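Local coordinates for protein glutathione S-transferase (Pseudomonas protegens, PDB 4IKH) that binds glutathione and probably acts as a glutathione transferase, at residues 23-28 against 45-50; 66-71 against 88-93; 36-41 against 224-229. All coordinates share one frame; numbering follows the deposited sequence.

Interaction 1: 23-28 against 45-50; sequences IQLYSL and LPYEAH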
loop_
_atom_site.group_PDB
_atom_site.type_symbol
_atom_site.label_atom_id
_atom_site.label_comp_id
_atom_site.label_asym_id
_atom_site.label_seq_id
_atom_site.Cartn_x
_atom_site.Cartn_y
_atom_site.Cartn_z
ATOM N N ILE A 23 -9.598 -9.603 20.467
ATOM C CA ILE A 23 -8.823 -8.659 19.679
ATOM C C ILE A 23 -9.128 -7.219 20.097
ATOM O O ILE A 23 -10.296 -6.811 20.138
ATOM C CB ILE A 23 -9.145 -8.847 18.183
ATOM C CG1 ILE A 23 -8.653 -10.219 17.712
ATOM C CG2 ILE A 23 -8.545 -7.725 17.345
ATOM C CD1 ILE A 23 -9.108 -10.589 16.309
ATOM N N GLN A 24 -8.083 -6.459 20.419
ATOM C CA GLN A 24 -8.233 -5.047 20.768
ATOM C C GLN A 24 -8.110 -4.167 19.529
ATOM O O GLN A 24 -7.166 -4.310 18.744
ATOM C CB GLN A 24 -7.178 -4.630 21.794
ATOM C CG GLN A 24 -7.221 -5.428 23.075
ATOM C CD GLN A 24 -8.456 -5.124 23.899
ATOM O OE1 GLN A 24 -8.653 -3.989 24.345
ATOM N NE2 GLN A 24 -9.301 -6.137 24.104
ATOM N N LEU A 25 -9.059 -3.253 19.357
ATOM C CA LEU A 25 -9.061 -2.379 18.191
ATOM C C LEU A 25 -8.884 -0.929 18.601
ATOM O O LEU A 25 -9.715 -0.363 19.316
ATOM C CB LEU A 25 -10.353 -2.543 17.382
ATOM C CG LEU A 25 -10.563 -1.598 16.195
ATOM C CD1 LEU A 25 -9.436 -1.732 15.184
ATOM C CD2 LEU A 25 -11.904 -1.853 15.529
ATOM N N TYR A 26 -7.785 -0.335 18.148
ATOM C CA TYR A 26 -7.524 1.076 18.377
ATOM C C TYR A 26 -7.766 1.803 17.064
ATOM O O TYR A 26 -6.989 1.680 16.108
ATOM C CB TYR A 26 -6.101 1.267 18.891
ATOM C CG TYR A 26 -5.753 0.271 19.975
ATOM C CD1 TYR A 26 -6.218 0.442 21.273
ATOM C CD2 TYR A 26 -4.981 -0.854 19.698
ATOM C CE1 TYR A 26 -5.919 -0.471 22.266
ATOM C CE2 TYR A 26 -4.674 -1.774 20.688
ATOM C CZ TYR A 26 -5.143 -1.574 21.968
ATOM O OH TYR A 26 -4.844 -2.479 22.958
ATOM N N SER A 27 -8.869 2.541 17.005
ATOM C CA SER A 27 -9.322 3.081 15.733
ATOM C C SER A 27 -10.260 4.270 15.899
ATOM O O SER A 27 -10.393 4.833 16.989
ATOM C CB SER A 27 -10.015 1.977 14.925
ATOM O OG SER A 27 -10.155 2.332 13.561
ATOM N N LEU A 28 -10.920 4.628 14.802
ATOM C CA LEU A 28 -11.739 5.825 14.717
ATOM C C LEU A 28 -12.487 5.722 13.393
ATOM O O LEU A 28 -11.922 5.266 12.400
ATOM C CB LEU A 28 -10.836 7.059 14.729
ATOM C CG LEU A 28 -11.443 8.438 14.978
ATOM C CD1 LEU A 28 -12.124 8.486 16.329
ATOM C CD2 LEU A 28 -10.354 9.491 14.893
ATOM N N LEU A 45 -15.451 -12.428 14.186
ATOM C CA LEU A 45 -14.461 -12.566 15.251
ATOM C C LEU A 45 -14.783 -11.602 16.383
ATOM O O LEU A 45 -15.075 -10.434 16.140
ATOM C CB LEU A 45 -13.051 -12.301 14.725
ATOM C CG LEU A 45 -12.280 -13.523 14.231
ATOM C CD1 LEU A 45 -10.966 -13.103 13.596
ATOM C CD2 LEU A 45 -12.032 -14.472 15.386
ATOM N N PRO A 46 -14.744 -12.094 17.629
ATOM C CA PRO A 46 -15.009 -11.212 18.769
ATOM C C PRO A 46 -13.873 -10.210 18.940
ATOM O O PRO A 46 -12.699 -10.573 18.782
ATOM C CB PRO A 46 -15.054 -12.181 19.954
ATOM C CG PRO A 46 -14.227 -13.345 19.523
ATOM C CD PRO A 46 -14.453 -13.476 18.047
ATOM N N TYR A 47 -14.222 -8.962 19.237
ATOM C CA TYR A 47 -13.224 -7.921 19.417
ATOM C C TYR A 47 -13.743 -6.807 20.317
ATOM O O TYR A 47 -14.948 -6.689 20.546
ATOM C CB TYR A 47 -12.796 -7.341 18.062
ATOM C CG TYR A 47 -13.832 -6.447 17.410
ATOM C CD1 TYR A 47 -14.877 -6.990 16.673
ATOM C CD2 TYR A 47 -13.763 -5.057 17.533
ATOM C CE1 TYR A 47 -15.825 -6.185 16.076
ATOM C CE2 TYR A 47 -14.712 -4.239 16.939
ATOM C CZ TYR A 47 -15.738 -4.814 16.209
ATOM O OH TYR A 47 -16.691 -4.028 15.602
ATOM N N GLU A 48 -12.819 -5.987 20.814
ATOM C CA GLU A 48 -13.155 -4.829 21.636
ATOM C C GLU A 48 -12.617 -3.564 20.983
ATOM O O GLU A 48 -11.466 -3.521 20.557
ATOM C CB GLU A 48 -12.561 -4.980 23.037
ATOM C CG GLU A 48 -12.634 -3.718 23.879
ATOM C CD GLU A 48 -12.184 -3.945 25.307
ATOM O OE1 GLU A 48 -11.655 -5.042 25.603
ATOM O OE2 GLU A 48 -12.368 -3.024 26.131
ATOM N N ALA A 49 -13.446 -2.528 20.913
ATOM C CA ALA A 49 -13.058 -1.314 20.203
ATOM C C ALA A 49 -12.762 -0.142 21.130
ATOM O O ALA A 49 -13.514 0.139 22.062
ATOM C CB ALA A 49 -14.121 -0.931 19.185
ATOM N N HIS A 50 -11.661 0.545 20.852
ATOM C CA HIS A 50 -11.283 1.725 21.609
ATOM C C HIS A 50 -11.126 2.914 20.678
ATOM O O HIS A 50 -10.381 2.855 19.697
ATOM C CB HIS A 50 -9.982 1.472 22.362
ATOM C CG HIS A 50 -10.042 0.294 23.280
ATOM N ND1 HIS A 50 -10.566 0.368 24.553
ATOM C CD2 HIS A 50 -9.651 -0.991 23.107
ATOM C CE1 HIS A 50 -10.494 -0.820 25.125
ATOM N NE2 HIS A 50 -9.942 -1.664 24.269
#
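The amide of Gln24 bridges Glu48 and His50, two residues apart on the neighbouring strand. Its OE1 accepts from His50 NE2 at 2.7 Å, with the oxygen near the imidazole plane. Its NE2 donates to Glu48 OE1 at 3.0 Å, approaching from above the carboxylate plane, and also to the carbonyl of Trp22; a donor at OE1 and two acceptors at NE2 fix which way round the amide sits. A bend at chi2 (-70°) swings the amide across to the other strand, while Glu48 is extended beyond CG, its carboxylate also taking the backbone N-H groups of Gln18 and Phe19. An alanine at Gln24 would probably leave His50 NE2 without its acceptor and the imidazole freer to turn. Alongside these side-chain bonds the backbones pair in parallel: Glu48 N to Ile23 O (2.7 Å), Leu25 N to Glu48 O, His50 N to Leu25 O and, longer, Ser27 N to His50 O. The rings of Tyr26 and His50 run alongside each other at 19° but are slid apart and barely overlap. On the opposite face Leu25 CD2 lies 3.9 Å from Tyr47 CE2, and Ile23 CD1 meets Leu45 CD1. Helix 31-43 packs on this apolar face and completes the beta-alpha-beta unit of the thioredoxin-like domain; strand 75-78 flanks strand 23-27 on its other side.

Interaction 2: 66-71 against 88-93; sequences SVSPNN and ALFESG. With GSH (glutathione), chain B.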
loop_
_atom_site.group_PDB
_atom_site.type_symbol
_atom_site.label_atom_id
_atom_site.label_comp_id
_atom_site.label_asym_id
_atom_site.label_seq_id
_atom_site.Cartn_x
_atom_site.Cartn_y
_atom_site.Cartn_z
ATOM N N SER A 66 3.448 2.557 20.818
ATOM C CA SER A 66 3.991 1.225 21.066
ATOM C C SER A 66 3.360 0.154 20.167
ATOM O O SER A 66 3.969 -0.894 19.921
ATOM C CB SER A 66 3.857 0.844 22.547
ATOM O OG SER A 66 2.516 0.951 23.001
ATOM N N VAL A 67 2.145 0.410 19.680
ATOM C CA VAL A 67 1.502 -0.522 18.758
ATOM C C VAL A 67 1.464 0.027 17.327
ATOM O O VAL A 67 1.338 -0.733 16.364
ATOM C CB VAL A 67 0.074 -0.937 19.231
ATOM C CG1 VAL A 67 0.129 -1.554 20.622
ATOM C CG2 VAL A 67 -0.887 0.249 19.207
ATOM N N SER A 68 1.579 1.347 17.192
ATOM C CA SER A 68 1.603 1.993 15.877
ATOM C C SER A 68 2.586 3.149 15.875
ATOM O O SER A 68 2.203 4.290 16.131
ATOM C CB SER A 68 0.209 2.489 15.456
ATOM O OG SER A 68 0.280 3.245 14.252
ATOM N N PRO A 69 3.866 2.857 15.573
ATOM C CA PRO A 69 4.959 3.844 15.568
ATOM C C PRO A 69 4.736 4.918 14.517
ATOM O O PRO A 69 5.406 5.944 14.573
ATOM C CB PRO A 69 6.195 3.021 15.184
ATOM C CG PRO A 69 5.792 1.589 15.272
ATOM C CD PRO A 69 4.314 1.505 15.194
ATOM N N ASN A 70 3.813 4.696 13.576
ATOM C CA ASN A 70 3.536 5.686 12.535
ATOM C C ASN A 70 2.530 6.733 12.999
ATOM O O ASN A 70 2.111 7.589 12.215
ATOM C CB ASN A 70 2.998 4.995 11.273
ATOM C CG ASN A 70 3.016 5.901 10.052
ATOM O OD1 ASN A 70 3.882 6.769 9.920
ATOM N ND2 ASN A 70 2.056 5.702 9.149
ATOM N N ASN A 71 2.141 6.653 14.272
ATOM C CA ASN A 71 1.124 7.540 14.856
ATOM C C ASN A 71 -0.200 7.587 14.093
ATOM O O ASN A 71 -0.872 8.615 14.071
ATOM C CB ASN A 71 1.657 8.962 15.143
ATOM C CG ASN A 71 1.919 9.784 13.876
ATOM O OD1 ASN A 71 0.992 10.300 13.242
ATOM N ND2 ASN A 71 3.194 9.922 13.514
ATOM N N ALA A 88 0.788 -7.252 18.004
ATOM C CA ALA A 88 0.373 -5.906 17.642
ATOM C C ALA A 88 0.602 -5.713 16.144
ATOM O O ALA A 88 1.583 -6.219 15.595
ATOM C CB ALA A 88 1.147 -4.873 18.442
ATOM N N LEU A 89 -0.317 -5.008 15.487
ATOM C CA LEU A 89 -0.165 -4.669 14.076
ATOM C C LEU A 89 -0.726 -3.279 13.780
ATOM O O LEU A 89 -1.742 -2.879 14.351
ATOM C CB LEU A 89 -0.883 -5.690 13.191
ATOM C CG LEU A 89 -0.281 -7.076 12.990
ATOM C CD1 LEU A 89 -1.231 -7.923 12.151
ATOM C CD2 LEU A 89 1.089 -6.990 12.341
ATOM N N PHE A 90 -0.049 -2.541 12.902
ATOM C CA PHE A 90 -0.636 -1.346 12.319
ATOM C C PHE A 90 -0.681 -1.536 10.803
ATOM O O PHE A 90 -0.238 -2.575 10.301
ATOM C CB PHE A 90 0.073 -0.043 12.761
ATOM C CG PHE A 90 1.460 0.156 12.195
ATOM C CD1 PHE A 90 2.557 -0.483 12.758
ATOM C CD2 PHE A 90 1.679 1.045 11.147
ATOM C CE1 PHE A 90 3.841 -0.278 12.261
ATOM C CE2 PHE A 90 2.956 1.254 10.643
ATOM C CZ PHE A 90 4.043 0.588 11.204
ATOM N N GLU A 91 -1.227 -0.542 10.102
ATOM C CA GLU A 91 -1.522 -0.619 8.661
ATOM C C GLU A 91 -2.776 -1.451 8.377
ATOM O O GLU A 91 -2.847 -2.657 8.655
ATOM C CB GLU A 91 -0.312 -1.082 7.825
ATOM C CG GLU A 91 0.871 -0.095 7.836
ATOM C CD GLU A 91 0.574 1.183 7.069
ATOM O OE1 GLU A 91 -0.239 1.155 6.100
ATOM O OE2 GLU A 91 1.155 2.226 7.431
ATOM N N SER A 92 -3.784 -0.780 7.844
ATOM C CA SER A 92 -5.068 -1.414 7.610
ATOM C C SER A 92 -4.926 -2.643 6.712
ATOM O O SER A 92 -5.461 -3.720 7.021
ATOM C CB SER A 92 -6.052 -0.405 7.016
ATOM O OG SER A 92 -5.559 0.196 5.826
ATOM N N GLY A 93 -4.174 -2.495 5.622
ATOM C CA GLY A 93 -4.009 -3.576 4.660
ATOM C C GLY A 93 -3.370 -4.815 5.249
ATOM O O GLY A 93 -3.753 -5.938 4.907
HETATM N N1 GSH B . -1.537 3.372 5.382
HETATM C CA1 GSH B . -2.198 3.543 6.629
HETATM C C1 GSH B . -3.233 2.473 6.828
HETATM O O11 GSH B . -3.835 1.991 5.827
HETATM O O12 GSH B . -3.518 2.041 7.993
HETATM C CB1 GSH B . -2.877 4.872 6.656
HETATM C CG1 GSH B . -3.513 5.052 8.035
HETATM C CD1 GSH B . -4.028 6.461 8.208
HETATM O OE1 GSH B . -3.834 7.300 7.354
HETATM N N2 GSH B . -4.776 6.812 9.411
HETATM C CA2 GSH B . -5.264 8.143 9.581
HETATM C C2 GSH B . -4.640 8.642 10.872
HETATM O O2 GSH B . -4.501 7.852 11.811
HETATM C CB2 GSH B . -6.755 8.151 9.722
HETATM S SG2 GSH B . -7.572 7.460 8.295
HETATM N N3 GSH B . -4.203 10.016 11.032
HETATM C CA3 GSH B . -3.628 10.437 12.293
HETATM C C3 GSH B . -2.454 11.320 12.039
HETATM O O31 GSH B . -1.870 11.291 10.923
HETATM O O32 GSH B . -2.054 12.090 12.950
HETATM O O HOH W 1 0.137 3.464 9.701
#
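Phe90 takes chi1 of 70°, its CG lodged between the backbone N and the carbonyl carbon, and this carries the ring over to the turn at 68-71. Pro69 CD comes obliquely to CE1 of the Phe90 ring at 3.5 Å, and Asn70, with CG anti to its backbone N, brings CB to CE2 at 3.8 Å. Ser68 OG lies near Phe90 CB, but its hydrogen-bond partner is the carbonyl of Lys72. A type I turn, closed by Asn71 N to Ser68 O, presents these groups to the ring, and Val67 CG1 extends the packing to Ala88 CB. From the second subunit Trp120 meets the Phe90 ring edge-to-face, and Arg161 of that subunit binds Asn70 OD1. Glu91, at the N-cap position of helix 92-103, bends at chi2 (-70°) and divides its carboxylate. OE2 takes a hydrogen from a water 2.8 Å away that in turn accepts from Asn70 ND2 at 3.0 Å; OE1 accepts from glutathione N1 at 2.7 Å. Ser92 N donates to glutathione O12 at 2.8 Å. This is the glutathione-binding G-site of the thioredoxin-like domain, and the gamma-glutamyl end is read at both its charges: the ammonium faces an acidic side chain, while the carboxylate meets the first turn of helix 92-103, where the helix dipole would probably favour a negative group.

Interaction 3: 36-41 against 224-229; sequences VSIMLE and PAVIRG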
loop_
_atom_site.group_PDB
_atom_site.type_symbol
_atom_site.label_atom_id
_atom_site.label_comp_id
_atom_site.label_asym_id
_atom_site.label_seq_id
_atom_site.Cartn_x
_atom_site.Cartn_y
_atom_site.Cartn_z
ATOM N N VAL A 36 -11.130 -2.093 9.050
ATOM C CA VAL A 36 -10.858 -3.151 10.015
ATOM C C VAL A 36 -12.083 -3.529 10.862
ATOM O O VAL A 36 -12.309 -4.708 11.134
ATOM C CB VAL A 36 -9.668 -2.761 10.921
ATOM C CG1 VAL A 36 -9.458 -3.786 12.016
ATOM C CG2 VAL A 36 -8.400 -2.614 10.080
ATOM N N SER A 37 -12.874 -2.538 11.271
ATOM C CA SER A 37 -14.097 -2.819 12.028
ATOM C C SER A 37 -15.115 -3.524 11.150
ATOM O O SER A 37 -15.811 -4.430 11.606
ATOM C CB SER A 37 -14.695 -1.547 12.636
ATOM O OG SER A 37 -14.809 -0.518 11.673
ATOM N N ILE A 38 -15.199 -3.116 9.888
ATOM C CA ILE A 38 -16.042 -3.830 8.933
ATOM C C ILE A 38 -15.553 -5.263 8.769
ATOM O O ILE A 38 -16.351 -6.196 8.789
ATOM C CB ILE A 38 -16.087 -3.124 7.570
ATOM C CG1 ILE A 38 -17.013 -1.912 7.639
ATOM C CG2 ILE A 38 -16.534 -4.079 6.474
ATOM C CD1 ILE A 38 -17.094 -1.141 6.350
HETATM N N MSE A 39 -14.238 -5.433 8.636
HETATM C CA MSE A 39 -13.646 -6.758 8.497
HETATM C C MSE A 39 -14.041 -7.676 9.650
HETATM O O MSE A 39 -14.470 -8.817 9.439
HETATM C CB MSE A 39 -12.122 -6.654 8.433
HETATM C CG MSE A 39 -11.428 -7.989 8.269
HETATM SE SE MSE A 39 -12.048 -8.911 6.668
HETATM C CE MSE A 39 -10.906 -10.488 6.751
ATOM N N LEU A 40 -13.894 -7.168 10.872
ATOM C CA LEU A 40 -14.157 -7.957 12.067
ATOM C C LEU A 40 -15.643 -8.324 12.148
ATOM O O LEU A 40 -15.994 -9.447 12.520
ATOM C CB LEU A 40 -13.691 -7.201 13.317
ATOM C CG LEU A 40 -12.170 -7.064 13.482
ATOM C CD1 LEU A 40 -11.781 -5.951 14.463
ATOM C CD2 LEU A 40 -11.579 -8.388 13.925
ATOM N N GLU A 41 -16.509 -7.383 11.775
ATOM C CA GLU A 41 -17.951 -7.631 11.740
ATOM C C GLU A 41 -18.312 -8.681 10.688
ATOM O O GLU A 41 -19.219 -9.496 10.896
ATOM C CB GLU A 41 -18.715 -6.335 11.445
ATOM C CG GLU A 41 -18.694 -5.288 12.560
ATOM C CD GLU A 41 -19.497 -5.704 13.781
ATOM O OE1 GLU A 41 -20.526 -6.400 13.621
ATOM O OE2 GLU A 41 -19.093 -5.331 14.903
ATOM N N PRO A 224 -25.320 -5.351 6.240
ATOM C CA PRO A 224 -25.483 -5.026 7.664
ATOM C C PRO A 224 -24.156 -4.921 8.429
ATOM O O PRO A 224 -23.979 -3.970 9.190
ATOM C CB PRO A 224 -26.327 -6.194 8.189
ATOM C CG PRO A 224 -27.117 -6.629 7.006
ATOM C CD PRO A 224 -26.202 -6.456 5.823
ATOM N N ALA A 225 -23.250 -5.875 8.226
ATOM C CA ALA A 225 -21.922 -5.838 8.853
ATOM C C ALA A 225 -21.214 -4.521 8.556
ATOM O O ALA A 225 -20.662 -3.872 9.453
ATOM C CB ALA A 225 -21.080 -7.014 8.376
ATOM N N VAL A 226 -21.238 -4.134 7.286
ATOM C CA VAL A 226 -20.710 -2.847 6.853
ATOM C C VAL A 226 -21.390 -1.689 7.586
ATOM O O VAL A 226 -20.725 -0.776 8.082
ATOM C CB VAL A 226 -20.869 -2.677 5.332
ATOM C CG1 VAL A 226 -20.397 -1.301 4.892
ATOM C CG2 VAL A 226 -20.089 -3.769 4.601
ATOM N N ILE A 227 -22.716 -1.735 7.664
ATOM C CA ILE A 227 -23.475 -0.688 8.345
ATOM C C ILE A 227 -23.038 -0.501 9.802
ATOM O O ILE A 227 -22.868 0.630 10.270
ATOM C CB ILE A 227 -24.998 -0.942 8.243
ATOM C CG1 ILE A 227 -25.486 -0.563 6.844
ATOM C CG2 ILE A 227 -25.749 -0.154 9.299
ATOM C CD1 ILE A 227 -26.911 -0.975 6.545
ATOM N N ARG A 228 -22.836 -1.612 10.506
ATOM C CA ARG A 228 -22.319 -1.566 11.872
ATOM C C ARG A 228 -20.901 -0.998 11.907
ATOM O O ARG A 228 -20.617 -0.057 12.651
ATOM C CB ARG A 228 -22.336 -2.965 12.492
ATOM C CG ARG A 228 -23.698 -3.654 12.410
ATOM C CD ARG A 228 -23.784 -4.852 13.344
ATOM N NE ARG A 228 -22.891 -5.937 12.945
ATOM C CZ ARG A 228 -23.280 -6.999 12.248
ATOM N NH1 ARG A 228 -24.550 -7.125 11.873
ATOM N NH2 ARG A 228 -22.401 -7.939 11.930
ATOM N N GLY A 229 -20.020 -1.567 11.090
ATOM C CA GLY A 229 -18.608 -1.204 11.097
ATOM C C GLY A 229 -18.313 0.256 10.791
ATOM O O GLY A 229 -17.300 0.799 11.247
#
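Segment 36-41 of helix 31-43 and helix 224-229 run at 139°, their axes 8.0 Å apart at closest approach, and the backbones come nearest where the CA atoms of Ile38 and Gly229 stand 4.3 Å apart. A CB on Gly229 would point toward segment 36-41 and run into Ile38 CG1, which instead rests 3.9 Å from the CA of Gly229. Beside it, Ser37 OG donates a hydrogen bond of 2.8 Å to Gly229 O, approaching that carbonyl from the side. This is one of the places where the two domains of the glutathione transferase fold meet: helix 31-43 belongs to the thioredoxin-like domain, and helix 224-229 closes the helical C-terminal part. On one flank Ile38 CD1 reaches Val226 CG1 at 3.6 Å, with Tyr181 and Ile186 nearby. On the other, Glu41, bent at chi2, sends OE1 to the edge of the Arg228 guanidinium, forming a salt bridge through NE, its modelled length doubtfully short, and a weak second bond from NH2. The two planes stand 69° apart, and Glu41 OE2 is hydrogen-bonded to Tyr47 OH. Nearer the backbone, Glu41 CB packs on Ala225 CB at 3.9 Å, while the CA of Ala225 covers one face of the guanidinium.

Interactions 1 and 2 share the four-stranded mixed sheet: 23-27 and 47-51 lie at one end of it, and 87-90 is the outermost strand at the other. The centres of the two interactions are about 13 Å apart, and Tyr26 CD2 touches Val67 CG2 where they meet. Interaction 3, centred about 11 Å from interaction 1 and about 20 Å from interaction 2, uses helix 31-43, the connection between the two strands of interaction 1. Along the chain interaction 1 closes before interaction 2 opens; the segments of interactions 1 and 3 alternate, and interaction 2 is nested inside the loop closed by interaction 3. At interaction 2 the thioredoxin-like domain meets part of the glutathione and the second subunit; at interaction 3 the end of the helical part joins it.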